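Long-range contact in myosin-I heavy chain (Dictyostelium discoideum, PDB 5EJY), which is an actin-based motor with ATPase activity that takes part in the early steps of phagocytosis and in adhesion: residues N180-E191 against T261-E272. Sequence-based numbering, arbitrary orientation.
Sequences NGARKQVPSVTE and TDKLCDVLSKVE
R183 crosses D266 at a slant, and each part of its long chain finds a neighbour. Its CB lies 3.5 Å from D266 OD2; CG and CD pass more loosely by OD1 of the same carboxylate. A bend about the CG-CD bond (chi3 -60°) then brings the guanidinium edge round, where NE (3.0 Å) and NH2 both donate to D266 OD1, from the same face of the carboxylate, the two planes turned 46° apart. NH2 also touches C265 CB (3.6 Å), and P187 CD lies over one guanidinium face. Arginine suits the place because its outer edge remains for E191: NH1, also bonded to S134 O, meets OE2 at 2.7 Å and NH2 meets OE1, a nearly straight end-on pair on the syn lone pairs. With an alanine here, D266 and E191 would probably lose the positive charge they share, and with it the charged link from loop to helix. D266 also takes the backbone N of K184 on OD2 (2.7 Å). This network fastens the loop after helix 161-180 of the MyTH4 region to helix 264-277 of the ubiquitin-like first FERM lobe, joining the domains of this tail fragment. K263, long enough to reach that helix's end, spreads its ammonium among N180 O (2.7 Å), A182 O, T261 O two residues back and, weakly, G181 O. Farther along, small S269 lets the loop come close and gives its hydroxyl to V186 O (2.7 Å). E272, extended and also salt-bridged to K89, accepts from V189 N at OE2 (2.8 Å), in the first turn of helix 189-196.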
ATOM      1  N   ASN A 180      13.888   1.489  -4.307  1.00 28.60           N
ATOM      2  CA  ASN A 180      12.481   1.881  -4.168  1.00 26.11           C
ATOM      3  C   ASN A 180      12.202   3.093  -3.298  1.00 30.60           C
ATOM      4  O   ASN A 180      11.058   3.553  -3.220  1.00 30.04           O
ATOM      5  CB  ASN A 180      11.643   0.686  -3.701  1.00 26.49           C
ATOM      6  CG  ASN A 180      11.443  -0.327  -4.801  1.00 28.84           C
ATOM      7  OD1 ASN A 180      11.720  -0.032  -5.965  1.00 28.62           O
ATOM      8  ND2 ASN A 180      10.962  -1.527  -4.448  1.00 21.59           N
ATOM      9  N   GLY A 181      13.234   3.616  -2.643  1.00 28.70           N
ATOM     10  CA  GLY A 181      13.075   4.823  -1.854  1.00 28.25           C
ATOM     11  C   GLY A 181      12.639   4.516  -0.436  1.00 27.75           C
ATOM     12  O   GLY A 181      12.250   3.389  -0.121  1.00 26.65           O
ATOM     13  N   ALA A 182      12.699   5.531   0.416  1.00 25.58           N
ATOM     14  CA  ALA A 182      12.387   5.401   1.833  1.00 26.52           C
ATOM     15  C   ALA A 182      10.952   4.978   2.088  1.00 29.75           C
ATOM     16  O   ALA A 182      10.045   5.290   1.306  1.00 26.18           O
ATOM     17  CB  ALA A 182      12.655   6.727   2.547  1.00 32.14           C
ATOM     18  N   ARG A 183      10.753   4.284   3.202  1.00 25.36           N
ATOM     19  CA  ARG A 183       9.412   3.991   3.693  1.00 23.80           C
ATOM     20  C   ARG A 183       8.977   5.024   4.723  1.00 26.92           C
ATOM     21  O   ARG A 183       9.761   5.890   5.150  1.00 26.58           O
ATOM     22  CB  ARG A 183       9.352   2.586   4.306  1.00 23.26           C
ATOM     23  CG  ARG A 183      10.077   2.451   5.636  1.00 22.03           C
ATOM     24  CD  ARG A 183      10.084   0.989   6.087  1.00 21.70           C
ATOM     25  NE  ARG A 183       8.719   0.493   6.262  1.00 19.15           N
ATOM     26  CZ  ARG A 183       8.403  -0.781   6.468  1.00 20.65           C
ATOM     27  NH1 ARG A 183       9.361  -1.714   6.484  1.00 16.76           N
ATOM     28  NH2 ARG A 183       7.122  -1.126   6.635  1.00 21.55           N
ATOM     29  N   LYS A 184       7.728   4.915   5.152  1.00 19.46           N
ATOM     30  CA  LYS A 184       7.140   5.942   5.994  1.00 26.88           C
ATOM     31  C   LYS A 184       6.751   5.453   7.373  1.00 27.35           C
ATOM     32  O   LYS A 184       6.437   6.263   8.244  1.00 23.75           O
ATOM     33  CB  LYS A 184       5.902   6.520   5.302  1.00 26.11           C
ATOM     34  CG  LYS A 184       6.207   7.123   3.939  1.00 29.65           C
ATOM     35  CD  LYS A 184       4.982   7.788   3.347  1.00 35.54           C
ATOM     36  CE  LYS A 184       5.301   8.423   2.000  1.00 38.29           C
ATOM     37  NZ  LYS A 184       4.092   9.117   1.466  1.00 49.67           N
ATOM     38  N   GLN A 185       6.751   4.137   7.580  1.00 19.49           N
ATOM     39  CA  GLN A 185       6.268   3.603   8.842  1.00 20.63           C
ATOM     40  C   GLN A 185       7.209   2.540   9.398  1.00 22.69           C
ATOM     41  O   GLN A 185       7.963   1.916   8.654  1.00 20.01           O
ATOM     42  CB  GLN A 185       4.858   3.000   8.673  1.00 22.81           C
ATOM     43  CG  GLN A 185       3.840   3.910   7.957  1.00 22.92           C
ATOM     44  CD  GLN A 185       3.627   5.257   8.670  1.00 34.18           C
ATOM     45  OE1 GLN A 185       3.791   5.360   9.886  1.00 32.15           O
ATOM     46  NE2 GLN A 185       3.253   6.292   7.906  1.00 31.97           N
ATOM     47  N   VAL A 186       7.131   2.332  10.707  1.00 19.51           N
ATOM     48  CA  VAL A 186       7.793   1.222  11.371  1.00 19.20           C
ATOM     49  C   VAL A 186       7.038  -0.085  11.078  1.00 24.35           C
ATOM     50  O   VAL A 186       5.804  -0.114  11.114  1.00 21.99           O
ATOM     51  CB  VAL A 186       7.830   1.470  12.897  1.00 23.59           C
ATOM     52  CG1 VAL A 186       8.271   0.215  13.655  1.00 23.21           C
ATOM     53  CG2 VAL A 186       8.736   2.673  13.215  1.00 22.79           C
ATOM     54  N   PRO A 187       7.776  -1.163  10.774  1.00 23.35           N
ATOM     55  CA  PRO A 187       7.149  -2.467  10.517  1.00 22.28           C
ATOM     56  C   PRO A 187       6.116  -2.885  11.571  1.00 25.15           C
ATOM     57  O   PRO A 187       6.345  -2.724  12.776  1.00 26.53           O
ATOM     58  CB  PRO A 187       8.341  -3.425  10.559  1.00 22.03           C
ATOM     59  CG  PRO A 187       9.452  -2.617  10.025  1.00 24.30           C
ATOM     60  CD  PRO A 187       9.230  -1.198  10.499  1.00 17.34           C
ATOM     61  N   SER A 188       4.986  -3.407  11.106  1.00 22.63           N
ATOM     62  CA  SER A 188       3.993  -4.028  11.984  1.00 23.82           C
ATOM     63  C   SER A 188       4.553  -5.327  12.546  1.00 26.05           C
ATOM     64  O   SER A 188       5.560  -5.840  12.058  1.00 22.23           O
ATOM     65  CB  SER A 188       2.729  -4.365  11.192  1.00 23.41           C
ATOM     66  OG  SER A 188       3.020  -5.270  10.148  1.00 22.52           O
ATOM     67  N   VAL A 189       3.883  -5.885  13.549  1.00 26.01           N
ATOM     68  CA  VAL A 189       4.291  -7.189  14.073  1.00 29.21           C
ATOM     69  C   VAL A 189       4.307  -8.286  13.002  1.00 28.52           C
ATOM     70  O   VAL A 189       5.188  -9.146  12.989  1.00 25.68           O
ATOM     71  CB  VAL A 189       3.395  -7.640  15.243  1.00 31.25           C
ATOM     72  CG1 VAL A 189       3.723  -9.092  15.630  1.00 31.77           C
ATOM     73  CG2 VAL A 189       3.572  -6.710  16.423  1.00 32.39           C
ATOM     74  N   THR A 190       3.334  -8.269  12.101  1.00 27.31           N
ATOM     75  CA  THR A 190       3.285  -9.299  11.066  1.00 32.22           C
ATOM     76  C   THR A 190       4.519  -9.239  10.168  1.00 30.83           C
ATOM     77  O   THR A 190       5.084 -10.270   9.790  1.00 25.83           O
ATOM     78  CB  THR A 190       2.029  -9.179  10.200  1.00 32.67           C
ATOM     79  OG1 THR A 190       0.879  -9.187  11.044  1.00 43.97           O
ATOM     80  CG2 THR A 190       1.946 -10.355   9.244  1.00 39.19           C
ATOM     81  N   GLU A 191       4.939  -8.029   9.824  1.00 24.04           N
ATOM     82  CA  GLU A 191       6.127  -7.869   8.996  1.00 23.61           C
ATOM     83  C   GLU A 191       7.396  -8.292   9.743  1.00 20.27           C
ATOM     84  O   GLU A 191       8.262  -8.969   9.181  1.00 21.77           O
ATOM     85  CB  GLU A 191       6.234  -6.418   8.501  1.00 19.84           C
ATOM     86  CG  GLU A 191       7.457  -6.149   7.622  1.00 18.79           C
ATOM     87  CD  GLU A 191       7.606  -4.675   7.261  1.00 18.56           C
ATOM     88  OE1 GLU A 191       6.669  -3.874   7.527  1.00 18.59           O
ATOM     89  OE2 GLU A 191       8.656  -4.307   6.701  1.00 22.16           O
ATOM     90  N   THR A 261       4.753   4.571  -5.635  1.00 23.73           N
ATOM     91  CA  THR A 261       6.007   4.322  -4.919  1.00 26.81           C
ATOM     92  C   THR A 261       5.791   4.033  -3.432  1.00 25.94           C
ATOM     93  O   THR A 261       6.743   3.751  -2.710  1.00 25.75           O
ATOM     94  CB  THR A 261       6.973   5.522  -5.046  1.00 31.11           C
ATOM     95  OG1 THR A 261       6.356   6.672  -4.481  1.00 31.81           O
ATOM     96  CG2 THR A 261       7.290   5.806  -6.502  1.00 29.76           C
ATOM     97  N   ASP A 262       4.549   4.120  -2.963  1.00 21.92           N
ATOM     98  CA  ASP A 262       4.265   3.806  -1.564  1.00 21.97           C
ATOM     99  C   ASP A 262       4.434   2.298  -1.305  1.00 22.20           C
ATOM    100  O   ASP A 262       4.225   1.476  -2.202  1.00 21.90           O
ATOM    101  CB  ASP A 262       2.854   4.230  -1.187  1.00 21.41           C
ATOM    102  CG  ASP A 262       2.755   5.707  -0.826  1.00 32.11           C
ATOM    103  OD1 ASP A 262       3.728   6.460  -1.001  1.00 32.25           O
ATOM    104  OD2 ASP A 262       1.683   6.108  -0.365  1.00 36.83           O
ATOM    105  N   LYS A 263       4.811   1.946  -0.083  1.00 19.80           N
ATOM    106  CA  LYS A 263       5.123   0.551   0.259  1.00 20.56           C
ATOM    107  C   LYS A 263       3.905  -0.132   0.861  1.00 19.96           C
ATOM    108  O   LYS A 263       3.295   0.393   1.788  1.00 19.37           O
ATOM    109  CB  LYS A 263       6.271   0.496   1.268  1.00 20.03           C
ATOM    110  CG  LYS A 263       7.671   0.675   0.656  1.00 20.94           C
ATOM    111  CD  LYS A 263       7.879   2.091   0.172  1.00 27.14           C
ATOM    112  CE  LYS A 263       9.179   2.216  -0.637  1.00 24.13           C
ATOM    113  NZ  LYS A 263       9.294   3.640  -1.146  1.00 25.19           N
ATOM    114  N   LEU A 264       3.551  -1.302   0.346  1.00 19.68           N
ATOM    115  CA  LEU A 264       2.391  -2.000   0.901  1.00 20.75           C
ATOM    116  C   LEU A 264       2.580  -2.347   2.368  1.00 21.49           C
ATOM    117  O   LEU A 264       1.615  -2.346   3.121  1.00 19.71           O
ATOM    118  CB  LEU A 264       2.021  -3.254   0.099  1.00 19.68           C
ATOM    119  CG  LEU A 264       1.640  -3.085  -1.375  1.00 23.15           C
ATOM    120  CD1 LEU A 264       1.056  -4.399  -1.925  1.00 25.39           C
ATOM    121  CD2 LEU A 264       0.662  -1.951  -1.575  1.00 21.93           C
ATOM    122  N   CYS A 265       3.811  -2.655   2.786  1.00 18.92           N
ATOM    123  CA  CYS A 265       4.036  -2.918   4.208  1.00 17.77           C
ATOM    124  C   CYS A 265       3.725  -1.709   5.107  1.00 18.59           C
ATOM    125  O   CYS A 265       3.322  -1.884   6.264  1.00 20.06           O
ATOM    126  CB  CYS A 265       5.454  -3.438   4.465  1.00 17.04           C
ATOM    127  SG  CYS A 265       5.680  -5.157   3.937  1.00 20.99           S
ATOM    128  N   ASP A 266       3.902  -0.498   4.590  1.00 17.44           N
ATOM    129  CA  ASP A 266       3.508   0.691   5.356  1.00 18.67           C
ATOM    130  C   ASP A 266       1.988   0.703   5.596  1.00 22.73           C
ATOM    131  O   ASP A 266       1.508   1.183   6.628  1.00 21.35           O
ATOM    132  CB  ASP A 266       3.933   1.988   4.641  1.00 20.49           C
ATOM    133  CG  ASP A 266       5.418   2.311   4.831  1.00 24.30           C
ATOM    134  OD1 ASP A 266       6.048   1.738   5.744  1.00 21.19           O
ATOM    135  OD2 ASP A 266       5.947   3.155   4.070  1.00 22.63           O
ATOM    136  N   VAL A 267       1.224   0.174   4.650  1.00 19.95           N
ATOM    137  CA  VAL A 267      -0.228   0.100   4.842  1.00 20.25           C
ATOM    138  C   VAL A 267      -0.544  -0.868   5.982  1.00 20.84           C
ATOM    139  O   VAL A 267      -1.362  -0.564   6.849  1.00 20.70           O
ATOM    140  CB  VAL A 267      -0.965  -0.309   3.539  1.00 20.54           C
ATOM    141  CG1 VAL A 267      -2.475  -0.434   3.780  1.00 22.56           C
ATOM    142  CG2 VAL A 267      -0.698   0.718   2.444  1.00 22.15           C
ATOM    143  N   LEU A 268       0.131  -2.020   6.006  1.00 20.45           N
ATOM    144  CA  LEU A 268      -0.028  -2.965   7.119  1.00 18.20           C
ATOM    145  C   LEU A 268       0.251  -2.320   8.492  1.00 24.34           C
ATOM    146  O   LEU A 268      -0.444  -2.600   9.474  1.00 22.69           O
ATOM    147  CB  LEU A 268       0.874  -4.185   6.932  1.00 20.80           C
ATOM    148  CG  LEU A 268       0.618  -5.091   5.719  1.00 21.16           C
ATOM    149  CD1 LEU A 268       1.648  -6.239   5.687  1.00 21.25           C
ATOM    150  CD2 LEU A 268      -0.809  -5.643   5.731  1.00 25.23           C
ATOM    151  N   SER A 269       1.275  -1.473   8.560  1.00 17.42           N
ATOM    152  CA  SER A 269       1.561  -0.724   9.784  1.00 20.52           C
ATOM    153  C   SER A 269       0.384   0.158  10.187  1.00 21.79           C
ATOM    154  O   SER A 269       0.032   0.243  11.363  1.00 23.03           O
ATOM    155  CB  SER A 269       2.808   0.148   9.596  1.00 22.58           C
ATOM    156  OG  SER A 269       3.917  -0.655   9.226  1.00 27.71           O
ATOM    157  N   LYS A 270      -0.215   0.825   9.208  1.00 20.84           N
ATOM    158  CA  LYS A 270      -1.370   1.699   9.483  1.00 23.79           C
ATOM    159  C   LYS A 270      -2.557   0.918  10.020  1.00 27.10           C
ATOM    160  O   LYS A 270      -3.298   1.398  10.892  1.00 26.75           O
ATOM    161  CB  LYS A 270      -1.791   2.464   8.232  1.00 25.92           C
ATOM    162  CG  LYS A 270      -0.785   3.474   7.749  1.00 30.08           C
ATOM    163  CD  LYS A 270      -1.464   4.651   7.066  1.00 38.26           C
ATOM    164  CE  LYS A 270      -2.602   4.204   6.163  1.00 42.05           C
ATOM    165  NZ  LYS A 270      -3.100   5.331   5.308  1.00 47.24           N
ATOM    166  N   VAL A 271      -2.744  -0.282   9.484  1.00 24.13           N
ATOM    167  CA  VAL A 271      -3.802  -1.179   9.923  1.00 26.71           C
ATOM    168  C   VAL A 271      -3.615  -1.550  11.381  1.00 27.99           C
ATOM    169  O   VAL A 271      -4.556  -1.486  12.178  1.00 31.83           O
ATOM    170  CB  VAL A 271      -3.863  -2.450   9.052  1.00 31.59           C
ATOM    171  CG1 VAL A 271      -4.835  -3.483   9.653  1.00 31.75           C
ATOM    172  CG2 VAL A 271      -4.270  -2.086   7.638  1.00 31.84           C
ATOM    173  N   GLU A 272      -2.391  -1.911  11.733  1.00 26.79           N
ATOM    174  CA  GLU A 272      -2.054  -2.227  13.110  1.00 28.35           C
ATOM    175  C   GLU A 272      -2.263  -0.995  14.004  1.00 31.47           C
ATOM    176  O   GLU A 272      -2.790  -1.112  15.113  1.00 29.12           O
ATOM    177  CB  GLU A 272      -0.609  -2.721  13.193  1.00 32.71           C
ATOM    178  CG  GLU A 272      -0.199  -3.231  14.560  1.00 34.20           C
ATOM    179  CD  GLU A 272       1.242  -3.715  14.590  1.00 37.13           C
ATOM    180  OE1 GLU A 272       2.156  -2.875  14.703  1.00 35.61           O
ATOM    181  OE2 GLU A 272       1.456  -4.938  14.498  1.00 33.28           O
TER
HETATM  182  O   HOH W   1       1.755   7.703   1.960  1.00 47.74           O
HETATM  183  O   HOH W   2       4.188  -3.744   8.245  1.00 19.20           O
HETATM  184  O   HOH W   3       0.708  -6.810  12.627  1.00 32.65           O